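Side-chain contacts in dihydroorotase (Saccharomyces cerevisiae S288C, PDB 6L0A), which catalyses the zinc-dependent interconversion of N-carbamoyl-L-aspartate and dihydroorotate, the third step of de novo pyrimidine biosynthesis: residues A119-F124 against L164-N169; A88-A93 against Q128-V133; Q336-G341 against I346-A351. All coordinates share one frame; numbering follows the deposited sequence.

Interaction 1: residues A119-F124 against L164-N169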
loop_
_atom_site.group_PDB
_atom_site.type_symbol
_atom_site.label_atom_id
_atom_site.label_comp_id
_atom_site.label_asym_id
_atom_site.label_seq_id
_atom_site.Cartn_x
_atom_site.Cartn_y
_atom_site.Cartn_z
ATOM N N ALA C 119 21.120 19.913 15.770
ATOM C CA ALA C 119 21.408 19.503 17.140
ATOM C C ALA C 119 22.353 18.314 17.208
ATOM O O ALA C 119 22.957 18.080 18.259
ATOM C CB ALA C 119 20.114 19.162 17.878
ATOM N N PHE C 120 22.484 17.547 16.126
ATOM C CA PHE C 120 23.393 16.412 16.098
ATOM C C PHE C 120 24.711 16.730 15.409
ATOM O O PHE C 120 25.547 15.842 15.266
ATOM C CB PHE C 120 22.701 15.204 15.431
ATOM C CG PHE C 120 21.519 14.711 16.210
ATOM C CD1 PHE C 120 21.683 13.798 17.241
ATOM C CD2 PHE C 120 20.251 15.222 15.967
ATOM C CE1 PHE C 120 20.604 13.377 17.988
ATOM C CE2 PHE C 120 19.166 14.803 16.715
ATOM C CZ PHE C 120 19.340 13.879 17.723
ATOM N N TYR C 121 24.931 17.977 14.991
ATOM C CA TYR C 121 26.189 18.301 14.323
ATOM C C TYR C 121 27.418 18.007 15.187
ATOM O O TYR C 121 28.431 17.553 14.628
ATOM C CB TYR C 121 26.161 19.762 13.845
ATOM C CG TYR C 121 25.676 19.887 12.411
ATOM C CD1 TYR C 121 24.612 19.120 11.953
ATOM C CD2 TYR C 121 26.294 20.752 11.516
ATOM C CE1 TYR C 121 24.169 19.210 10.637
ATOM C CE2 TYR C 121 25.862 20.855 10.200
ATOM C CZ TYR C 121 24.795 20.076 9.765
ATOM O OH TYR C 121 24.351 20.171 8.461
ATOM N N PRO C 122 27.405 18.208 16.508
ATOM C CA PRO C 122 28.554 17.740 17.309
ATOM C C PRO C 122 28.799 16.237 17.206
ATOM O O PRO C 122 29.960 15.805 17.206
ATOM C CB PRO C 122 28.176 18.165 18.731
ATOM C CG PRO C 122 27.333 19.374 18.531
ATOM C CD PRO C 122 26.500 19.055 17.308
ATOM N N ILE C 123 27.735 15.432 17.107
ATOM C CA ILE C 123 27.905 13.995 16.885
ATOM C C ILE C 123 28.575 13.741 15.542
ATOM O O ILE C 123 29.539 12.973 15.443
ATOM C CB ILE C 123 26.551 13.270 16.972
ATOM C CG1 ILE C 123 25.861 13.527 18.320
ATOM C CG2 ILE C 123 26.735 11.756 16.707
ATOM C CD1 ILE C 123 26.599 12.949 19.509
ATOM N N PHE C 124 28.060 14.367 14.477
ATOM C CA PHE C 124 28.617 14.130 13.145
ATOM C C PHE C 124 30.071 14.580 13.056
ATOM O O PHE C 124 30.877 13.950 12.355
ATOM C CB PHE C 124 27.781 14.848 12.080
ATOM C CG PHE C 124 26.335 14.440 12.061
ATOM C CD1 PHE C 124 25.947 13.176 12.483
ATOM C CD2 PHE C 124 25.358 15.320 11.626
ATOM C CE1 PHE C 124 24.610 12.793 12.458
ATOM C CE2 PHE C 124 24.004 14.944 11.613
ATOM C CZ PHE C 124 23.638 13.681 12.024
ATOM N N LEU C 164 20.153 14.992 2.698
ATOM C CA LEU C 164 21.364 14.238 2.386
ATOM C C LEU C 164 22.438 15.148 1.803
ATOM O O LEU C 164 23.610 15.086 2.200
ATOM C CB LEU C 164 21.043 13.111 1.403
ATOM C CG LEU C 164 22.233 12.313 0.877
ATOM C CD1 LEU C 164 22.981 11.642 2.043
ATOM C CD2 LEU C 164 21.792 11.286 -0.168
ATOM N N LYS C 165 22.060 15.988 0.838
ATOM C CA LYS C 165 23.059 16.829 0.189
ATOM C C LYS C 165 23.654 17.830 1.173
ATOM O O LYS C 165 24.863 18.085 1.151
ATOM C CB LYS C 165 22.444 17.542 -1.017
ATOM C CG LYS C 165 22.239 16.635 -2.229
ATOM C CD LYS C 165 21.628 17.428 -3.381
ATOM C CE LYS C 165 20.514 16.668 -4.073
ATOM N NZ LYS C 165 19.878 17.500 -5.143
ATOM N N LYS C 166 22.828 18.389 2.055
ATOM C CA LYS C 166 23.340 19.340 3.040
ATOM C C LYS C 166 24.306 18.669 4.011
ATOM O O LYS C 166 25.336 19.252 4.370
ATOM C CB LYS C 166 22.191 19.993 3.800
ATOM C CG LYS C 166 22.662 21.060 4.793
ATOM C CD LYS C 166 21.506 21.791 5.431
ATOM C CE LYS C 166 21.996 22.815 6.458
ATOM N NZ LYS C 166 23.264 23.477 6.015
ATOM N N LEU C 167 23.994 17.444 4.453
ATOM C CA LEU C 167 24.908 16.743 5.356
ATOM C C LEU C 167 26.234 16.448 4.669
ATOM O O LEU C 167 27.303 16.586 5.277
ATOM C CB LEU C 167 24.273 15.441 5.868
ATOM C CG LEU C 167 23.100 15.541 6.843
ATOM C CD1 LEU C 167 22.525 14.143 7.121
ATOM C CD2 LEU C 167 23.500 16.230 8.151
ATOM N N HIS C 168 26.184 16.030 3.402
ATOM C CA HIS C 168 27.403 15.742 2.653
ATOM C C HIS C 168 28.233 17.007 2.449
ATOM O O HIS C 168 29.462 16.980 2.584
ATOM C CB HIS C 168 27.030 15.102 1.319
ATOM C CG HIS C 168 28.178 14.920 0.373
ATOM N ND1 HIS C 168 29.353 14.292 0.732
ATOM C CD2 HIS C 168 28.315 15.259 -0.931
ATOM C CE1 HIS C 168 30.167 14.263 -0.309
ATOM N NE2 HIS C 168 29.560 14.842 -1.331
ATOM N N ASN C 169 27.573 18.126 2.146
ATOM C CA ASN C 169 28.285 19.395 2.014
ATOM C C ASN C 169 28.922 19.818 3.336
ATOM O O ASN C 169 30.095 20.210 3.373
ATOM C CB ASN C 169 27.328 20.473 1.506
ATOM C CG ASN C 169 28.054 21.724 1.050
ATOM O OD1 ASN C 169 28.783 21.708 0.057
ATOM N ND2 ASN C 169 27.871 22.812 1.788
#
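The rings of Tyr-121 and Phe-124 both meet the same methyl, CD2 of Leu-167, each at a slant. One face of the Phe-124 ring also carries the backbone oxygen Phe-120 O, from the 3-10 turn just before helix 121-130, which stands above the ring plane, offset toward its rim. The Tyr-121 ring packs edge-to-face with that of Phe-171, just past 164-169. On the phenylalanine CE2 is nearest, 3.7 Å from Leu-167 CD2; on the tyrosine it is CE1, 3.9 Å from Leu-167 CD2. Leu-167 reaches between the rings because its CG lies anti to the carbonyl carbon (chi1 -70°); with CD1 anti to CA (chi2 174°), CD2 is the branch left to face them.

The tyrosine lies across the contact, its chi1 of -93° well off the usual staggered value. Its OH ends 4.0 Å from Leu-167 CD2 and 4.1 Å from Lys-166 CE, both plain van der Waals approaches. The polar partner of the hydroxyl is Asp-170 OD2, to which it is hydrogen-bonded. Lys-166 sends its chain out anti to the backbone N and bends at the last torsion; its NZ forms a salt bridge beyond 164-169, with the same Asp-170 OD2. The lysine and the phenol cross at about a right angle, and Asp-170 holds both ends on the solvent-facing side, where Lys-166 is exposed. Deeper in, Phe-124 also rests on Leu-134 and Leu-167 on Leu-136, both of strand 133-136.

Helix 121-130 leads into that strand, and helix 156-170 follows it before strand 175-178, its parallel neighbour. Two helices packed side by side over the strand that joins them are characteristic of the outer layer of a TIM barrel, the fold of the metal-dependent amidohydrolases.

Interaction 2: residues A88-A93 against Q128-V133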
loop_
_atom_site.group_PDB
_atom_site.type_symbol
_atom_site.label_atom_id
_atom_site.label_comp_id
_atom_site.label_asym_id
_atom_site.label_seq_id
_atom_site.Cartn_x
_atom_site.Cartn_y
_atom_site.Cartn_z
ATOM N N ALA C 88 33.614 4.887 21.940
ATOM C CA ALA C 88 33.229 3.663 21.240
ATOM C C ALA C 88 34.115 3.413 20.031
ATOM O O ALA C 88 34.471 2.267 19.739
ATOM C CB ALA C 88 31.763 3.739 20.811
ATOM N N ALA C 89 34.479 4.477 19.313
ATOM C CA ALA C 89 35.305 4.327 18.123
ATOM C C ALA C 89 36.689 3.808 18.481
ATOM O O ALA C 89 37.208 2.884 17.842
ATOM C CB ALA C 89 35.416 5.660 17.387
ATOM N N GLN C 90 37.301 4.392 19.512
ATOM C CA GLN C 90 38.662 4.011 19.854
ATOM C C GLN C 90 38.724 2.597 20.406
ATOM O O GLN C 90 39.765 1.943 20.299
ATOM C CB GLN C 90 39.249 5.021 20.841
ATOM C CG GLN C 90 39.861 6.225 20.131
ATOM C CD GLN C 90 39.799 7.501 20.945
ATOM O OE1 GLN C 90 40.036 7.496 22.153
ATOM N NE2 GLN C 90 39.484 8.608 20.280
ATOM N N GLN C 91 37.635 2.106 20.983
ATOM C CA GLN C 91 37.560 0.719 21.422
ATOM C C GLN C 91 37.096 -0.228 20.320
ATOM O O GLN C 91 36.915 -1.423 20.585
ATOM C CB GLN C 91 36.636 0.608 22.634
ATOM C CG GLN C 91 37.171 1.330 23.856
ATOM C CD GLN C 91 36.320 1.097 25.088
ATOM O OE1 GLN C 91 35.656 0.068 25.212
ATOM N NE2 GLN C 91 36.333 2.057 26.007
ATOM N N HIS C 92 36.920 0.277 19.096
ATOM C CA HIS C 92 36.459 -0.517 17.957
ATOM C C HIS C 92 35.153 -1.238 18.282
ATOM O O HIS C 92 34.920 -2.371 17.861
ATOM C CB HIS C 92 37.539 -1.501 17.501
ATOM C CG HIS C 92 38.802 -0.827 17.065
ATOM N ND1 HIS C 92 39.875 -0.638 17.909
ATOM C CD2 HIS C 92 39.149 -0.265 15.883
ATOM C CE1 HIS C 92 40.836 -0.005 17.260
ATOM N NE2 HIS C 92 40.422 0.230 16.027
ATOM N N ALA C 93 34.292 -0.566 19.041
ATOM C CA ALA C 93 33.023 -1.159 19.444
ATOM C C ALA C 93 31.908 -0.900 18.443
ATOM O O ALA C 93 30.894 -1.610 18.472
ATOM C CB ALA C 93 32.601 -0.631 20.818
ATOM N N GLN C 128 33.012 12.095 12.038
ATOM C CA GLN C 128 33.915 12.409 10.932
ATOM C C GLN C 128 35.371 12.246 11.357
ATOM O O GLN C 128 36.186 11.669 10.625
ATOM C CB GLN C 128 33.645 13.831 10.433
ATOM C CG GLN C 128 34.409 14.227 9.167
ATOM C CD GLN C 128 33.956 15.570 8.601
ATOM O OE1 GLN C 128 33.601 15.676 7.420
ATOM N NE2 GLN C 128 33.969 16.605 9.441
ATOM N N GLU C 129 35.706 12.728 12.549
ATOM C CA GLU C 129 37.073 12.596 13.039
ATOM C C GLU C 129 37.459 11.139 13.270
ATOM O O GLU C 129 38.641 10.792 13.178
ATOM C CB GLU C 129 37.238 13.392 14.329
ATOM C CG GLU C 129 37.160 14.893 14.147
ATOM C CD GLU C 129 37.005 15.624 15.464
ATOM O OE1 GLU C 129 36.945 14.949 16.518
ATOM O OE2 GLU C 129 36.939 16.871 15.451
ATOM N N GLU C 130 36.493 10.273 13.565
ATOM C CA GLU C 130 36.793 8.880 13.872
ATOM C C GLU C 130 36.615 7.959 12.674
ATOM O O GLU C 130 36.786 6.743 12.814
ATOM C CB GLU C 130 35.923 8.391 15.039
ATOM C CG GLU C 130 36.128 9.133 16.361
ATOM C CD GLU C 130 37.432 8.765 17.071
ATOM O OE1 GLU C 130 38.194 7.911 16.556
ATOM O OE2 GLU C 130 37.692 9.339 18.150
ATOM N N ASN C 131 36.284 8.511 11.500
ATOM C CA ASN C 131 36.090 7.736 10.275
ATOM C C ASN C 131 34.985 6.692 10.444
ATOM O O ASN C 131 35.092 5.564 9.958
ATOM C CB ASN C 131 37.393 7.078 9.809
ATOM C CG ASN C 131 37.359 6.703 8.327
ATOM O OD1 ASN C 131 36.536 7.220 7.561
ATOM N ND2 ASN C 131 38.246 5.794 7.919
ATOM N N LEU C 132 33.917 7.072 11.137
ATOM C CA LEU C 132 32.737 6.235 11.293
ATOM C C LEU C 132 31.733 6.554 10.189
ATOM O O LEU C 132 31.719 7.656 9.636
ATOM C CB LEU C 132 32.091 6.450 12.662
ATOM C CG LEU C 132 32.857 6.064 13.937
ATOM C CD1 LEU C 132 32.115 6.536 15.172
ATOM C CD2 LEU C 132 33.073 4.541 14.004
ATOM N N VAL C 133 30.875 5.572 9.877
ATOM C CA VAL C 133 29.906 5.708 8.789
ATOM C C VAL C 133 28.603 6.238 9.364
ATOM O O VAL C 133 28.159 5.784 10.417
ATOM C CB VAL C 133 29.690 4.355 8.081
ATOM C CG1 VAL C 133 28.546 4.457 7.070
ATOM C CG2 VAL C 133 30.985 3.877 7.422
#
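Ala-89 lays its methyl against the curled side chain of Glu-130, with CB 3.6 Å from Glu-130 CB. The fit follows from the torsions of the glutamate: chi1 is -62° and chi2 bends to -74°, which folds the chain back so that CG, CD and OE1 also touch the alanine methyl. Leu-132, two residues on from the glutamate, reaches the same methyl with CD1, 4.1 Å from Ala-89 CB.

Gln-90 crosses the glutamate at about a right angle and gives the one hydrogen bond between the segments, from NE2 to Glu-130 OE2, 2.9 Å long. The donor meets the syn lone pair of OE2, but the N-H is well bent (131°), and the oxygen stands out of the amide plane. OE2 is also hydrogen-bonded to His-86 ND1, one helical turn before Gln-90, so two side chains of helix 82-90 grip one oxygen.

Both segments leave their helices here through Schellman motifs, with positive phi at His-92 and Asn-131. Replacing Glu-130 by alanine is likely to leave Gln-90 NE2 and His-86 ND1 without their common acceptor and to strip the Ala-89 methyl of the cover from CG, CD and OE1. The chemistry is thus two-sided: small apolar groups let the helix ends come close, while one carboxylate oxygen ties them together, its bond from Gln-90 bent and tilted rather than strongly directional.

Interaction 3: residues Q336-G341 against I346-A351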
loop_
_atom_site.group_PDB
_atom_site.type_symbol
_atom_site.label_atom_id
_atom_site.label_comp_id
_atom_site.label_asym_id
_atom_site.label_seq_id
_atom_site.Cartn_x
_atom_site.Cartn_y
_atom_site.Cartn_z
ATOM N N GLN C 336 7.458 -22.092 2.816
ATOM C CA GLN C 336 6.327 -21.227 3.134
ATOM C C GLN C 336 6.539 -20.473 4.435
ATOM O O GLN C 336 6.059 -19.342 4.577
ATOM C CB GLN C 336 5.034 -22.047 3.230
ATOM C CG GLN C 336 4.600 -22.686 1.920
ATOM C CD GLN C 336 4.217 -21.662 0.871
ATOM O OE1 GLN C 336 3.821 -20.540 1.196
ATOM N NE2 GLN C 336 4.317 -22.047 -0.397
ATOM N N VAL C 337 7.238 -21.083 5.394
ATOM C CA VAL C 337 7.446 -20.516 6.719
ATOM C C VAL C 337 8.883 -20.801 7.145
ATOM O O VAL C 337 9.483 -21.799 6.734
ATOM C CB VAL C 337 6.434 -21.095 7.737
ATOM C CG1 VAL C 337 6.581 -20.447 9.094
ATOM C CG2 VAL C 337 5.004 -20.925 7.235
ATOM N N ILE C 338 9.444 -19.898 7.949
ATOM C CA ILE C 338 10.699 -20.120 8.660
ATOM C C ILE C 338 10.363 -20.105 10.146
ATOM O O ILE C 338 9.825 -19.113 10.652
ATOM C CB ILE C 338 11.756 -19.053 8.325
ATOM C CG1 ILE C 338 11.881 -18.857 6.813
ATOM C CG2 ILE C 338 13.109 -19.415 8.925
ATOM C CD1 ILE C 338 12.649 -19.950 6.110
ATOM N N SER C 339 10.675 -21.197 10.845
ATOM C CA SER C 339 10.230 -21.368 12.218
ATOM C C SER C 339 11.353 -21.925 13.079
ATOM O O SER C 339 12.243 -22.627 12.588
ATOM C CB SER C 339 9.016 -22.306 12.294
ATOM O OG SER C 339 8.517 -22.375 13.615
ATOM N N ASP C 340 11.295 -21.609 14.373
ATOM C CA ASP C 340 12.187 -22.189 15.364
ATOM C C ASP C 340 11.572 -23.388 16.074
ATOM O O ASP C 340 12.183 -23.924 17.000
ATOM C CB ASP C 340 12.611 -21.132 16.396
ATOM C CG ASP C 340 11.460 -20.653 17.280
ATOM O OD1 ASP C 340 10.285 -21.016 17.032
ATOM O OD2 ASP C 340 11.739 -19.892 18.232
ATOM N N GLY C 341 10.381 -23.818 15.666
ATOM C CA GLY C 341 9.710 -24.925 16.316
ATOM C C GLY C 341 9.115 -24.614 17.669
ATOM O O GLY C 341 8.509 -25.504 18.280
ATOM N N ILE C 346 8.168 -17.087 10.804
ATOM C CA ILE C 346 8.401 -15.945 9.927
ATOM C C ILE C 346 8.051 -16.357 8.509
ATOM O O ILE C 346 8.428 -17.445 8.059
ATOM C CB ILE C 346 9.865 -15.469 9.980
ATOM C CG1 ILE C 346 10.273 -15.088 11.395
ATOM C CG2 ILE C 346 10.091 -14.301 9.011
ATOM C CD1 ILE C 346 11.779 -15.209 11.596
ATOM N N ILE C 347 7.359 -15.479 7.789
ATOM C CA ILE C 347 7.102 -15.668 6.365
ATOM C C ILE C 347 8.286 -15.080 5.601
ATOM O O ILE C 347 8.484 -13.852 5.641
ATOM C CB ILE C 347 5.780 -15.017 5.937
ATOM C CG1 ILE C 347 4.677 -15.333 6.955
ATOM C CG2 ILE C 347 5.397 -15.498 4.559
ATOM C CD1 ILE C 347 4.308 -16.823 7.008
ATOM N N PRO C 348 9.083 -15.893 4.912
ATOM C CA PRO C 348 10.218 -15.356 4.160
ATOM C C PRO C 348 9.778 -14.676 2.873
ATOM O O PRO C 348 8.703 -14.938 2.321
ATOM C CB PRO C 348 11.053 -16.605 3.858
ATOM C CG PRO C 348 9.993 -17.700 3.721
ATOM C CD PRO C 348 8.960 -17.360 4.760
ATOM N N PHE C 349 10.647 -13.786 2.399
ATOM C CA PHE C 349 10.447 -13.139 1.113
ATOM C C PHE C 349 10.292 -14.179 0.007
ATOM O O PHE C 349 11.060 -15.145 -0.065
ATOM C CB PHE C 349 11.636 -12.222 0.821
ATOM C CG PHE C 349 11.531 -11.471 -0.459
ATOM C CD1 PHE C 349 10.423 -10.687 -0.729
ATOM C CD2 PHE C 349 12.553 -11.541 -1.396
ATOM C CE1 PHE C 349 10.332 -9.997 -1.908
ATOM C CE2 PHE C 349 12.476 -10.845 -2.572
ATOM C CZ PHE C 349 11.362 -10.073 -2.835
ATOM N N LYS C 350 9.285 -13.982 -0.845
ATOM C CA LYS C 350 9.056 -14.816 -2.030
ATOM C C LYS C 350 8.783 -16.268 -1.654
ATOM O O LYS C 350 9.137 -17.188 -2.399
ATOM C CB LYS C 350 10.227 -14.734 -3.013
ATOM C CG LYS C 350 10.209 -13.488 -3.888
ATOM C CD LYS C 350 11.470 -13.359 -4.714
ATOM C CE LYS C 350 11.679 -14.569 -5.619
ATOM N NZ LYS C 350 10.746 -14.567 -6.785
ATOM N N ALA C 351 8.143 -16.465 -0.505
ATOM C CA ALA C 351 7.816 -17.795 -0.014
ATOM C C ALA C 351 7.130 -18.627 -1.092
ATOM O O ALA C 351 6.203 -18.160 -1.763
ATOM C CB ALA C 351 6.921 -17.683 1.219
#
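Two backbone hydrogen bonds join Ile-338 and Ile-346 as an antiparallel hydrogen-bonded pair, the core of a small two-stranded hairpin made by strands 338-339 and 345-346. Ile-338 N gives to Ile-346 O at 2.7 Å, almost in line with the carbonyl, and Ile-346 N returns to Ile-338 O at 2.6 Å. Both are short and nearly straight (169° and 166°). Ile-346 O also receives a CA-H...O contact from Val-337 CA at 3.5 Å.

Apolar contacts extend the pairing along the chain. Ile-338 lays CG1 over the ring of Pro-348, 3.8 Å from its CG; with chi1 at -49° that branch stands beside the backbone N and faces the proline. Val-337 CG2 meets Ile-347 CD1 more loosely at 4.2 Å. Ile-347 also packs on Tyr-270 of the second subunit, while Ile-346 turns to helix 20-32. Gln-336 O touches carbon alone across the contact: Pro-348 CD at 3.5 Å, Ile-347 CG2, and the methyl of Ala-351, which closes the type II turn begun by Pro-348.

Within 336-341, Ser-339 OG accepts from Gly-341 N in an ST turn.

No side chain makes a hydrogen bond across the contact, so the main chain sets its register. Pro-348 has no N-H to give to Gln-336 O and presents CD there, so that bond of the next pair cannot form and apolar packing takes over.

From the N terminus, 88-93 opens interaction 2 at the end of helix 82-90. Before it closes at 128-133, the chain passes 119-124, which opens interaction 1 and finds its mate only at 164-169, so the two loops cross rather than nest. Both use helix 121-130, one near each end, with centres about 16 Å apart; together they link three consecutive helices, 82-90, 121-130 and 156-170, packed outside the barrel. Interaction 3 follows in series, across the chain's centre: a short hairpin pairing strand 338-339 with strand 345-346 and the loop leading on to strand 354-362. Its nearest atoms are about 24 Å from either of the others.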